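Local coordinates for Cgl0159-like domain-containing protein (Corynebacterium glutamicum, PDB 3FOK) that is of unknown function but folds as a TIM barrel, the scaffold of many metabolic enzymes, and is therefore probably an enzyme itself, at residues A[35-38]-A[43-46]; A[49-54]-A[272-277]; A[80-85]-A[283-288]; A[94-99]-A[138-143]; A[257-262]-A[292-297]. One frame throughout, in Å; residues are numbered along the deposited sequence.

Interaction 1 of 5, residues A[35-38]-A[43-46]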
# COMPACT_ATOMS: atom_id res chain seq x y z
N ARG A 35 -35.08 -5.09 -15.63
CA ARG A 35 -36.30 -4.54 -15.06
C ARG A 35 -35.98 -3.41 -14.09
O ARG A 35 -34.83 -3.21 -13.72
CB ARG A 35 -37.08 -5.62 -14.31
CG ARG A 35 -36.24 -6.42 -13.33
CD ARG A 35 -37.10 -7.06 -12.25
NE ARG A 35 -37.47 -6.10 -11.21
CZ ARG A 35 -38.22 -6.40 -10.15
NH1 ARG A 35 -38.69 -7.63 -9.99
NH2 ARG A 35 -38.49 -5.47 -9.25
N GLU A 36 -37.02 -2.68 -13.70
CA GLU A 36 -36.85 -1.59 -12.75
C GLU A 36 -36.49 -2.22 -11.41
O GLU A 36 -36.88 -3.36 -11.14
CB GLU A 36 -38.15 -0.80 -12.60
CG GLU A 36 -38.54 0.05 -13.80
CD GLU A 36 -37.69 1.31 -13.92
OE1 GLU A 36 -37.57 2.04 -12.91
OE2 GLU A 36 -37.17 1.58 -15.02
N LEU A 37 -35.75 -1.49 -10.58
CA LEU A 37 -35.35 -2.01 -9.28
C LEU A 37 -36.60 -2.31 -8.46
O LEU A 37 -36.82 -3.44 -8.04
CB LEU A 37 -34.50 -0.98 -8.54
CG LEU A 37 -33.45 -1.49 -7.56
CD1 LEU A 37 -33.09 -0.35 -6.61
CD2 LEU A 37 -33.95 -2.68 -6.77
N LEU A 38 -37.42 -1.28 -8.25
CA LEU A 38 -38.63 -1.44 -7.47
C LEU A 38 -39.87 -1.58 -8.34
O LEU A 38 -40.06 -0.84 -9.30
CB LEU A 38 -38.80 -0.24 -6.53
CG LEU A 38 -37.67 -0.07 -5.51
CD1 LEU A 38 -37.89 1.22 -4.73
CD2 LEU A 38 -37.64 -1.27 -4.58
N LYS A 43 -41.82 -3.05 -3.11
CA LYS A 43 -41.16 -4.04 -2.28
C LYS A 43 -40.17 -4.88 -3.08
O LYS A 43 -40.26 -4.96 -4.31
CB LYS A 43 -42.18 -4.96 -1.61
CG LYS A 43 -42.67 -4.47 -0.25
CD LYS A 43 -43.40 -3.14 -0.34
CE LYS A 43 -44.00 -2.75 1.00
NZ LYS A 43 -42.97 -2.59 2.06
N LEU A 44 -39.23 -5.51 -2.37
CA LEU A 44 -38.21 -6.31 -3.01
C LEU A 44 -37.97 -7.62 -2.25
O LEU A 44 -37.90 -7.62 -1.02
CB LEU A 44 -36.91 -5.50 -3.09
CG LEU A 44 -35.85 -5.78 -4.14
CD1 LEU A 44 -36.43 -5.59 -5.54
CD2 LEU A 44 -34.68 -4.84 -3.93
N PHE A 45 -37.87 -8.72 -2.98
CA PHE A 45 -37.62 -10.03 -2.38
C PHE A 45 -36.48 -10.69 -3.15
O PHE A 45 -36.62 -11.02 -4.33
CB PHE A 45 -38.88 -10.90 -2.43
CG PHE A 45 -38.66 -12.33 -2.01
CD1 PHE A 45 -37.73 -12.66 -1.03
CD2 PHE A 45 -39.42 -13.35 -2.58
CE1 PHE A 45 -37.55 -13.99 -0.63
CE2 PHE A 45 -39.25 -14.67 -2.19
CZ PHE A 45 -38.32 -14.99 -1.21
N ILE A 46 -35.35 -10.87 -2.47
CA ILE A 46 -34.17 -11.45 -3.09
C ILE A 46 -33.65 -12.68 -2.35
O ILE A 46 -33.57 -12.69 -1.12
CB ILE A 46 -33.06 -10.37 -3.16
CG1 ILE A 46 -33.48 -9.30 -4.17
CG2 ILE A 46 -31.72 -11.00 -3.53
CD1 ILE A 46 -32.57 -8.10 -4.20
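Leu44 reaches across from the first strand of the TIM barrel, 44-48, to touch Leu37 and, more loosely, the guanidinium of Arg35 in the loop that leads into it. The contact sits at the N-terminal end of the barrel, where 35-38 runs close to the strand starts: Leu37 also rests on Pro178, and Arg35 on Ile108 of strand 108-112. Along Leu44 from its root, CB stays 4.5 Å from Leu38 CD2, a loose neighbour. CG is anti to the backbone N (chi1 -155°), which turns both methyls toward the loop. CD2 meets its counterpart first, Leu44 CD2 to Leu37 CD2 at 3.6 Å, the two leucine side chains crossing at about a right angle. The other branch comes up against the backbone, with Leu44 CD1 only 3.3 Å from Leu37 O, and it also lies 4.2 Å from Arg35 NH2. No hydrogen bond joins the two segments, which meet through leucine methyls; those from Arg35 to carbonyls stay within the loop. There Arg35 folds back on its own chain, its NE donating almost straight to Glu36 O, which lies in the guanidinium plane. Its NH1 forms a salt bridge with Asp86, whose other carboxylate oxygen accepts from Phe45 N, so one acid tethers both loop and strand. The carbonyl oxygen of Leu37 that touches the Leu44 methyl also takes a weak hydrogen bond from Arg35 NH2, at 2.9 Å.

Interaction 2 of 5, residues A[49-54]-A[272-277]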
# COMPACT_ATOMS: atom_id res chain seq x y z
N ALA A 49 -27.30 -16.46 -1.99
CA ALA A 49 -26.49 -17.67 -2.10
C ALA A 49 -25.01 -17.35 -2.27
O ALA A 49 -24.32 -17.98 -3.07
CB ALA A 49 -26.98 -18.51 -3.28
N ASP A 50 -24.51 -16.37 -1.51
CA ASP A 50 -23.10 -16.00 -1.61
C ASP A 50 -22.28 -16.57 -0.45
O ASP A 50 -21.12 -16.17 -0.25
CB ASP A 50 -22.94 -14.47 -1.65
CG ASP A 50 -23.44 -13.79 -0.39
OD1 ASP A 50 -22.98 -12.66 -0.11
OD2 ASP A 50 -24.28 -14.37 0.32
N HIS A 51 -22.85 -17.51 0.29
CA HIS A 51 -22.18 -18.11 1.44
C HIS A 51 -20.98 -19.02 1.11
O HIS A 51 -19.94 -18.93 1.75
CB HIS A 51 -23.17 -18.91 2.28
CG HIS A 51 -24.49 -18.23 2.47
ND1 HIS A 51 -25.39 -18.05 1.45
CD2 HIS A 51 -25.06 -17.69 3.58
CE1 HIS A 51 -26.47 -17.43 1.91
NE2 HIS A 51 -26.29 -17.21 3.20
N PRO A 52 -21.13 -19.91 0.11
CA PRO A 52 -20.03 -20.81 -0.25
C PRO A 52 -18.68 -20.12 -0.41
O PRO A 52 -17.68 -20.56 0.16
CB PRO A 52 -20.52 -21.45 -1.54
CG PRO A 52 -22.00 -21.49 -1.35
CD PRO A 52 -22.29 -20.12 -0.78
N ALA A 53 -18.66 -19.05 -1.20
CA ALA A 53 -17.45 -18.30 -1.47
C ALA A 53 -16.75 -17.80 -0.21
O ALA A 53 -15.57 -17.46 -0.24
CB ALA A 53 -17.77 -17.12 -2.38
N ARG A 54 -17.47 -17.77 0.90
CA ARG A 54 -16.90 -17.31 2.15
C ARG A 54 -16.49 -18.51 3.02
O ARG A 54 -16.09 -18.35 4.17
CB ARG A 54 -17.92 -16.45 2.90
CG ARG A 54 -17.29 -15.64 4.01
CD ARG A 54 -18.31 -14.90 4.84
NE ARG A 54 -17.88 -14.91 6.23
CZ ARG A 54 -18.34 -15.76 7.14
NH1 ARG A 54 -19.25 -16.66 6.81
NH2 ARG A 54 -17.85 -15.73 8.37
N VAL A 272 -33.16 -13.10 1.88
CA VAL A 272 -32.93 -14.32 2.65
C VAL A 272 -32.32 -15.45 1.82
O VAL A 272 -32.61 -15.58 0.63
CB VAL A 272 -34.26 -14.80 3.26
CG1 VAL A 272 -34.06 -16.12 3.99
CG2 VAL A 272 -34.80 -13.74 4.21
N GLY A 273 -31.49 -16.26 2.47
CA GLY A 273 -30.86 -17.37 1.78
C GLY A 273 -30.99 -18.71 2.46
O GLY A 273 -31.85 -19.52 2.11
N ARG A 274 -30.11 -18.96 3.44
CA ARG A 274 -30.08 -20.22 4.17
C ARG A 274 -31.45 -20.84 4.48
O ARG A 274 -31.67 -22.03 4.25
CB ARG A 274 -29.32 -20.04 5.49
CG ARG A 274 -27.97 -19.30 5.39
CD ARG A 274 -28.07 -17.84 5.86
NE ARG A 274 -28.82 -16.98 4.94
CZ ARG A 274 -29.15 -15.72 5.19
NH1 ARG A 274 -28.82 -15.16 6.33
NH2 ARG A 274 -29.81 -15.02 4.29
N THR A 275 -32.38 -20.04 5.00
CA THR A 275 -33.71 -20.53 5.36
C THR A 275 -34.66 -20.91 4.23
O THR A 275 -35.40 -21.90 4.34
CB THR A 275 -34.42 -19.51 6.28
OG1 THR A 275 -33.92 -19.65 7.62
CG2 THR A 275 -35.92 -19.72 6.28
N LEU A 276 -34.64 -20.15 3.14
CA LEU A 276 -35.53 -20.41 2.01
C LEU A 276 -35.03 -21.55 1.12
O LEU A 276 -35.83 -22.32 0.58
CB LEU A 276 -35.70 -19.12 1.20
CG LEU A 276 -36.21 -17.96 2.06
CD1 LEU A 276 -36.24 -16.69 1.23
CD2 LEU A 276 -37.59 -18.28 2.61
N LEU A 277 -33.72 -21.65 0.96
CA LEU A 277 -33.10 -22.74 0.19
C LEU A 277 -32.70 -23.65 1.34
O LEU A 277 -32.29 -23.16 2.38
CB LEU A 277 -31.84 -22.26 -0.52
CG LEU A 277 -31.88 -21.01 -1.40
CD1 LEU A 277 -30.45 -20.54 -1.65
CD2 LEU A 277 -32.58 -21.31 -2.72
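Ala49 and Gly273 bring the two backbones closest, their CA atoms 5.9 Å apart just where strands 44-48 and 267-272 give way to loops. From there the chains turn on themselves: Arg54 N bonds back to His51 O in a short 3-10 turn, and Leu277 N returns to Gly273 O at 3.1 Å. Between them the side chains of His51 and Arg274 meet at about a right angle. His51 NE2 is 3.1 Å from Arg274 NE, but the angle is too poor for a hydrogen bond. Arg274 bends at chi2 and chi3 and lays its CG and CD against the same corner of the imidazole, CD being 3.3 Å from His51 NE2. Ring and guanidinium planes are turned 44° apart, so the two do not stack. On the other side of the meeting point Ala49 CB and Leu277 CD1 make a looser apolar touch at 4.3 Å, backed by Leu72 and Met76 of helix 69-81. Asp50 beside them bonds to Ser112 through OD1. Loops that follow the first and last strands of a TIM barrel thus come together at its C-terminal mouth, the end where enzymes of this fold carry their active sites.

Interaction 3 of 5, residues A[80-85]-A[283-288]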
# COMPACT_ATOMS: atom_id res chain seq x y z
N LEU A 80 -36.23 -18.90 -8.06
CA LEU A 80 -36.41 -17.88 -9.09
C LEU A 80 -37.63 -18.10 -9.97
O LEU A 80 -38.12 -17.16 -10.60
CB LEU A 80 -35.17 -17.80 -9.99
CG LEU A 80 -33.87 -17.25 -9.39
CD1 LEU A 80 -32.79 -17.24 -10.46
CD2 LEU A 80 -34.11 -15.83 -8.87
N SER A 81 -38.13 -19.33 -10.03
CA SER A 81 -39.29 -19.63 -10.86
C SER A 81 -40.60 -19.29 -10.16
O SER A 81 -41.63 -19.11 -10.81
CB SER A 81 -39.29 -21.11 -11.25
OG SER A 81 -39.54 -21.93 -10.13
N ARG A 82 -40.56 -19.21 -8.83
CA ARG A 82 -41.75 -18.91 -8.06
C ARG A 82 -42.13 -17.44 -8.20
O ARG A 82 -41.27 -16.56 -8.16
CB ARG A 82 -41.52 -19.23 -6.58
CG ARG A 82 -40.95 -20.61 -6.34
CD ARG A 82 -41.81 -21.67 -7.00
NE ARG A 82 -43.18 -21.66 -6.50
CZ ARG A 82 -44.13 -22.49 -6.90
NH1 ARG A 82 -43.86 -23.41 -7.82
NH2 ARG A 82 -45.35 -22.41 -6.38
N PRO A 83 -43.43 -17.16 -8.40
CA PRO A 83 -43.83 -15.76 -8.54
C PRO A 83 -43.53 -15.02 -7.24
O PRO A 83 -43.64 -15.59 -6.16
CB PRO A 83 -45.33 -15.87 -8.82
CG PRO A 83 -45.72 -17.11 -8.06
CD PRO A 83 -44.60 -18.05 -8.42
N GLY A 84 -43.11 -13.76 -7.36
CA GLY A 84 -42.80 -12.99 -6.17
C GLY A 84 -41.32 -12.78 -5.91
O GLY A 84 -40.95 -11.85 -5.20
N VAL A 85 -40.47 -13.63 -6.48
CA VAL A 85 -39.03 -13.47 -6.27
C VAL A 85 -38.46 -12.51 -7.32
O VAL A 85 -38.40 -12.82 -8.51
CB VAL A 85 -38.28 -14.84 -6.34
CG1 VAL A 85 -38.88 -15.80 -5.34
CG2 VAL A 85 -38.34 -15.42 -7.74
N ASP A 283 -39.04 -28.91 1.13
CA ASP A 283 -39.95 -28.19 0.25
C ASP A 283 -39.57 -26.73 0.02
O ASP A 283 -40.11 -25.82 0.66
CB ASP A 283 -41.38 -28.27 0.77
CG ASP A 283 -42.40 -28.15 -0.35
OD1 ASP A 283 -42.16 -27.33 -1.27
OD2 ASP A 283 -43.42 -28.86 -0.30
N VAL A 284 -38.65 -26.52 -0.91
CA VAL A 284 -38.16 -25.20 -1.28
C VAL A 284 -39.24 -24.33 -1.90
O VAL A 284 -39.37 -23.15 -1.56
CB VAL A 284 -37.00 -25.33 -2.28
CG1 VAL A 284 -36.58 -23.96 -2.79
CG2 VAL A 284 -35.83 -26.03 -1.62
N ALA A 285 -40.01 -24.90 -2.83
CA ALA A 285 -41.07 -24.17 -3.50
C ALA A 285 -42.06 -23.60 -2.48
O ALA A 285 -42.56 -22.49 -2.64
CB ALA A 285 -41.79 -25.07 -4.48
N ALA A 286 -42.33 -24.38 -1.44
CA ALA A 286 -43.26 -23.97 -0.40
C ALA A 286 -42.71 -22.85 0.47
O ALA A 286 -43.40 -21.86 0.73
CB ALA A 286 -43.63 -25.16 0.47
N ALA A 287 -41.47 -23.00 0.92
CA ALA A 287 -40.84 -21.99 1.75
C ALA A 287 -40.76 -20.66 1.00
O ALA A 287 -41.11 -19.61 1.54
CB ALA A 287 -39.45 -22.45 2.17
N VAL A 288 -40.31 -20.70 -0.25
CA VAL A 288 -40.19 -19.48 -1.04
C VAL A 288 -41.53 -18.78 -1.27
O VAL A 288 -41.58 -17.54 -1.30
CB VAL A 288 -39.51 -19.78 -2.41
CG1 VAL A 288 -39.37 -18.49 -3.21
CG2 VAL A 288 -38.14 -20.41 -2.18
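Val85 and Val288 form the tight part of this contact, with Val85 CG1 and Val288 CG1 3.5 Å apart and the two side chains crossing at about a right angle. Val288 presents that methyl because CG1 stands anti to its backbone N (chi1 -179°). Phe45 of strand 44-48 packs on both valines, so this half is sealed against the barrel. The same Val288 methyl also rests on the root of Arg82, CG1 being 4.1 Å from Arg82 CB. Outward from there the fit slackens. Arg82, the first residue beyond helix 69-81, bends at chi2 and chi3 and brings its guanidinium over the start of helix 284-295, where Ala285 CB sits 4.0 Å above one face, toward its rim. Its NE approaches Ala285 O no closer than 4.0 Å, too far for a bond. The strong polar partner lies one turn further on: Arg82 NH2 makes a salt bridge with Asp289. At the N-cap of helix 284-295, Asp283 OD1 accepts from Ala286 N at 3.0 Å, from above the carboxylate plane. In segment 80-85, Arg82 to Val85 make a type II turn, with Gly84 at positive phi, that carries the chain from the helix into the next strand. The chemistry is therefore divided: methyl packing fixes the buried half, while on the outer side the salt bridge to Asp289 anchors the guanidinium, with one face against the Ala285 methyl.

Interaction 4 of 5, residues A[94-99]-A[138-143]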
# COMPACT_ATOMS: atom_id res chain seq x y z
N ILE A 94 -21.63 -17.81 -9.11
CA ILE A 94 -23.02 -18.23 -8.99
C ILE A 94 -23.88 -17.50 -10.02
O ILE A 94 -24.72 -18.10 -10.69
CB ILE A 94 -23.57 -17.93 -7.57
CG1 ILE A 94 -22.85 -18.80 -6.53
CG2 ILE A 94 -25.08 -18.20 -7.52
CD1 ILE A 94 -23.19 -20.28 -6.61
N ILE A 95 -23.66 -16.19 -10.15
CA ILE A 95 -24.43 -15.40 -11.09
C ILE A 95 -24.16 -15.78 -12.54
O ILE A 95 -25.09 -15.88 -13.34
CB ILE A 95 -24.18 -13.89 -10.89
CG1 ILE A 95 -24.63 -13.48 -9.49
CG2 ILE A 95 -24.92 -13.08 -11.93
CD1 ILE A 95 -26.07 -13.85 -9.17
N ASP A 96 -22.89 -16.01 -12.89
CA ASP A 96 -22.58 -16.38 -14.27
C ASP A 96 -23.30 -17.67 -14.66
O ASP A 96 -23.90 -17.74 -15.73
CB ASP A 96 -21.06 -16.55 -14.47
CG ASP A 96 -20.30 -15.23 -14.32
OD1 ASP A 96 -20.87 -14.16 -14.64
OD2 ASP A 96 -19.12 -15.26 -13.91
N ASP A 97 -23.27 -18.70 -13.80
CA ASP A 97 -23.96 -19.93 -14.13
C ASP A 97 -25.44 -19.63 -14.39
O ASP A 97 -25.95 -19.91 -15.48
CB ASP A 97 -23.84 -20.97 -13.01
CG ASP A 97 -22.43 -21.54 -12.90
OD1 ASP A 97 -21.73 -21.59 -13.93
OD2 ASP A 97 -22.04 -21.95 -11.78
N LEU A 98 -26.11 -19.05 -13.40
CA LEU A 98 -27.52 -18.71 -13.55
C LEU A 98 -27.76 -17.88 -14.81
O LEU A 98 -28.79 -18.04 -15.47
CB LEU A 98 -28.02 -17.94 -12.32
CG LEU A 98 -28.17 -18.71 -11.00
CD1 LEU A 98 -28.50 -17.74 -9.88
CD2 LEU A 98 -29.26 -19.77 -11.15
N ALA A 99 -26.82 -17.00 -15.14
CA ALA A 99 -26.97 -16.17 -16.33
C ALA A 99 -26.82 -17.03 -17.57
O ALA A 99 -27.58 -16.91 -18.53
CB ALA A 99 -25.93 -15.05 -16.32
N VAL A 138 -21.09 -2.69 -13.20
CA VAL A 138 -21.60 -1.72 -14.15
C VAL A 138 -21.51 -2.30 -15.56
O VAL A 138 -22.46 -2.23 -16.33
CB VAL A 138 -20.79 -0.40 -14.08
CG1 VAL A 138 -21.15 0.49 -15.27
CG2 VAL A 138 -21.08 0.32 -12.78
N ASP A 139 -20.36 -2.87 -15.88
CA ASP A 139 -20.14 -3.47 -17.20
C ASP A 139 -21.08 -4.63 -17.51
O ASP A 139 -21.60 -4.74 -18.62
CB ASP A 139 -18.70 -3.97 -17.32
CG ASP A 139 -18.49 -4.81 -18.56
OD1 ASP A 139 -18.52 -4.25 -19.68
OD2 ASP A 139 -18.30 -6.04 -18.43
N ARG A 140 -21.31 -5.48 -16.52
CA ARG A 140 -22.15 -6.65 -16.68
C ARG A 140 -23.64 -6.34 -16.60
O ARG A 140 -24.46 -7.06 -17.17
CB ARG A 140 -21.80 -7.68 -15.61
CG ARG A 140 -21.90 -9.10 -16.08
CD ARG A 140 -20.76 -9.44 -17.01
NE ARG A 140 -20.34 -10.82 -16.82
CZ ARG A 140 -19.21 -11.33 -17.27
NH1 ARG A 140 -18.35 -10.58 -17.96
NH2 ARG A 140 -18.91 -12.61 -17.02
N GLY A 141 -23.98 -5.29 -15.87
CA GLY A 141 -25.37 -4.92 -15.73
C GLY A 141 -26.03 -5.43 -14.46
O GLY A 141 -27.25 -5.51 -14.41
N VAL A 142 -25.24 -5.79 -13.45
CA VAL A 142 -25.87 -6.25 -12.22
C VAL A 142 -26.56 -5.00 -11.68
O VAL A 142 -26.09 -3.88 -11.87
CB VAL A 142 -24.85 -6.78 -11.18
CG1 VAL A 142 -23.80 -7.64 -11.86
CG2 VAL A 142 -24.24 -5.64 -10.43
N ASP A 143 -27.68 -5.20 -10.99
CA ASP A 143 -28.46 -4.08 -10.48
C ASP A 143 -28.17 -3.58 -9.08
O ASP A 143 -28.50 -2.45 -8.74
CB ASP A 143 -29.95 -4.45 -10.53
CG ASP A 143 -30.33 -5.19 -11.80
OD1 ASP A 143 -30.09 -6.41 -11.89
OD2 ASP A 143 -30.88 -4.53 -12.72
O HOH W 1 -20.91 -11.62 -13.77
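Asp96 sends its CG anti to the carbonyl carbon (chi1 -66°), while Arg140 bends at chi2 (73°) and again at chi3; together these turns bring a carboxylate oxygen to the edge of a guanidinium across two outer helices of the TIM barrel. Helix 92-100 follows the second strand, 87-90, and helix 134-140 precedes strand 144-151, so the pair joins adjacent connections of the barrel wall. The direct link is a salt bridge, Arg140 NH2 to Asp96 OD1 at 3.5 Å: nearly straight and approaching the guanidinium at its edge, near its plane, but long enough to count as a weak hydrogen bond. The carboxylate and guanidinium planes stand 48° apart, so the two groups do not dock side by side with paired bonds, and Arg140 NE stays 4.0 Å from Asp96 OD1. A water fills in for that missing second bond. Other polar atoms of the pair bond to the third subunit of the assembly. Arg140 NH1 forms its stronger salt bridge with Asp215 of that subunit, and Asp96 OD2 accepts from Ser216 N, also of the third subunit. Both residues are buried in that interface, walled on the chain's own side by Val25, Ala26 and Phe29 of helix 23-30. Asp96 would be expected to offset some of the charge of the buried arginine, though Asp215 probably does more. Within the pair, the water donates to Asp96 OD1 at 2.7 Å and accepts weakly from Arg140 NE at 3.2 Å.

Interaction 5 of 5, residues A[257-262]-A[292-297]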
# COMPACT_ATOMS: atom_id res chain seq x y z
N SER A 257 -42.01 -13.24 12.72
CA SER A 257 -41.16 -12.11 13.08
C SER A 257 -40.88 -11.25 11.85
O SER A 257 -40.81 -10.02 11.95
CB SER A 257 -39.85 -12.59 13.69
OG SER A 257 -39.12 -13.40 12.79
N TRP A 258 -40.73 -11.89 10.69
CA TRP A 258 -40.48 -11.17 9.45
C TRP A 258 -41.72 -10.35 9.10
O TRP A 258 -41.63 -9.17 8.77
CB TRP A 258 -40.20 -12.15 8.30
CG TRP A 258 -38.95 -12.96 8.45
CD1 TRP A 258 -38.04 -12.88 9.46
CD2 TRP A 258 -38.49 -13.98 7.56
NE1 TRP A 258 -37.02 -13.79 9.24
CE2 TRP A 258 -37.28 -14.47 8.09
CE3 TRP A 258 -38.97 -14.52 6.36
CZ2 TRP A 258 -36.54 -15.48 7.46
CZ3 TRP A 258 -38.24 -15.52 5.73
CH2 TRP A 258 -37.04 -15.99 6.28
N GLU A 259 -42.88 -11.00 9.18
CA GLU A 259 -44.15 -10.36 8.88
C GLU A 259 -44.32 -9.08 9.69
O GLU A 259 -44.78 -8.07 9.16
CB GLU A 259 -45.30 -11.33 9.16
CG GLU A 259 -46.67 -10.80 8.80
CD GLU A 259 -47.75 -11.87 8.91
OE1 GLU A 259 -47.84 -12.53 9.96
OE2 GLU A 259 -48.51 -12.04 7.93
N HIS A 260 -43.96 -9.12 10.97
CA HIS A 260 -44.08 -7.94 11.81
C HIS A 260 -43.10 -6.85 11.40
O HIS A 260 -43.49 -5.71 11.17
CB HIS A 260 -43.83 -8.28 13.28
CG HIS A 260 -43.64 -7.07 14.14
ND1 HIS A 260 -44.64 -6.14 14.36
CD2 HIS A 260 -42.54 -6.58 14.77
CE1 HIS A 260 -44.16 -5.15 15.09
NE2 HIS A 260 -42.89 -5.39 15.34
N ALA A 261 -41.82 -7.21 11.32
CA ALA A 261 -40.78 -6.27 10.95
C ALA A 261 -41.05 -5.65 9.58
O ALA A 261 -40.76 -4.48 9.34
CB ALA A 261 -39.42 -6.97 10.95
N LEU A 262 -41.62 -6.46 8.70
CA LEU A 262 -41.95 -6.03 7.34
C LEU A 262 -42.90 -4.83 7.31
O LEU A 262 -43.02 -4.16 6.28
CB LEU A 262 -42.56 -7.21 6.58
CG LEU A 262 -41.90 -7.69 5.28
CD1 LEU A 262 -40.39 -7.51 5.33
CD2 LEU A 262 -42.26 -9.15 5.06
N ALA A 292 -42.49 -15.15 -0.22
CA ALA A 292 -42.94 -14.35 -1.35
C ALA A 292 -44.26 -13.64 -1.06
O ALA A 292 -44.38 -12.43 -1.26
CB ALA A 292 -43.08 -15.22 -2.58
N ARG A 293 -45.25 -14.40 -0.61
CA ARG A 293 -46.57 -13.85 -0.32
C ARG A 293 -46.57 -13.00 0.94
O ARG A 293 -47.59 -12.42 1.32
CB ARG A 293 -47.59 -14.99 -0.24
CG ARG A 293 -47.77 -15.69 -1.60
CD ARG A 293 -48.63 -16.96 -1.55
NE ARG A 293 -48.09 -17.98 -0.66
CZ ARG A 293 -48.48 -19.25 -0.64
NH1 ARG A 293 -49.43 -19.67 -1.47
NH2 ARG A 293 -47.93 -20.10 0.22
N LEU A 294 -45.41 -12.90 1.58
CA LEU A 294 -45.25 -12.11 2.79
C LEU A 294 -44.73 -10.73 2.36
O LEU A 294 -45.02 -9.72 2.99
CB LEU A 294 -44.25 -12.79 3.72
CG LEU A 294 -44.57 -12.90 5.21
CD1 LEU A 294 -46.03 -13.29 5.43
CD2 LEU A 294 -43.64 -13.93 5.84
N VAL A 295 -43.96 -10.72 1.28
CA VAL A 295 -43.37 -9.49 0.73
C VAL A 295 -44.31 -8.84 -0.28
O VAL A 295 -44.59 -7.64 -0.19
CB VAL A 295 -42.01 -9.79 0.05
CG1 VAL A 295 -41.48 -8.54 -0.61
CG2 VAL A 295 -41.02 -10.31 1.09
N HIS A 296 -44.77 -9.62 -1.25
CA HIS A 296 -45.70 -9.10 -2.26
C HIS A 296 -47.06 -9.69 -1.96
O HIS A 296 -47.40 -10.78 -2.42
CB HIS A 296 -45.26 -9.50 -3.67
CG HIS A 296 -44.04 -8.76 -4.15
ND1 HIS A 296 -42.76 -9.21 -3.90
CD2 HIS A 296 -43.92 -7.59 -4.79
CE1 HIS A 296 -41.90 -8.33 -4.38
NE2 HIS A 296 -42.57 -7.34 -4.93
N THR A 297 -47.85 -8.96 -1.17
CA THR A 297 -49.17 -9.41 -0.79
C THR A 297 -50.13 -9.47 -1.98
O THR A 297 -51.35 -9.38 -1.81
CB THR A 297 -49.76 -8.51 0.32
OG1 THR A 297 -49.87 -7.17 -0.16
CG2 THR A 297 -48.86 -8.53 1.54
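Leu294 is the first residue of 292-297 to touch the other helix, and it gives more surface to the contact than any other residue. Its CD1 meets the carboxylate end of Glu259, 3.7 Å from Glu259 OE2, the two side chains crossing at about a right angle. Glu259 gets there fully stretched, CG anti to its backbone N (chi1 -177°) and the chain extended beyond. This is an exposed, apolar-to-polar touch and no bond. Deeper in, the backbone of Leu294 takes part as well: Leu262 CD2 lies 3.5 Å from Leu294 O and 4.4 Å from Leu294 CB. Val295 comes next, and its CG2 is 4.3 Å from the same Leu262 methyl, which thereby bridges two successive residues at the close of helix 284-295. At His296 the chain leaves the helix, and its NE2 bonds weakly to Lys43 O, just before strand 44-48. Neither hydrogen bond nor salt bridge crosses between the segments. Helices 252-261 and 284-295 flank the last barrel strand, 267-272, one before it and one after it in the chain, and Trp258, Leu262 and Val295 all rest on Leu270 of that strand.

From the N terminus, interaction 1 closes a loop of four residues and delivers the chain into the first barrel strand. Interaction 2 then spans from the end of that strand to the end of the last, and interaction 3 from the helix after the first strand to the final helix, so the two cross. Interaction 4, between the helices after the second and third strands, lies wholly within both spans and shares a neighbouring subunit with interaction 2. Interaction 5 opens before 2 and 3 finish and crosses both. Phe45 touches interactions 2, 3 and 5, joining the first strand to the loop after the last and the final helix, while interactions 4 and 5 stand about 27 Å apart, centre to centre.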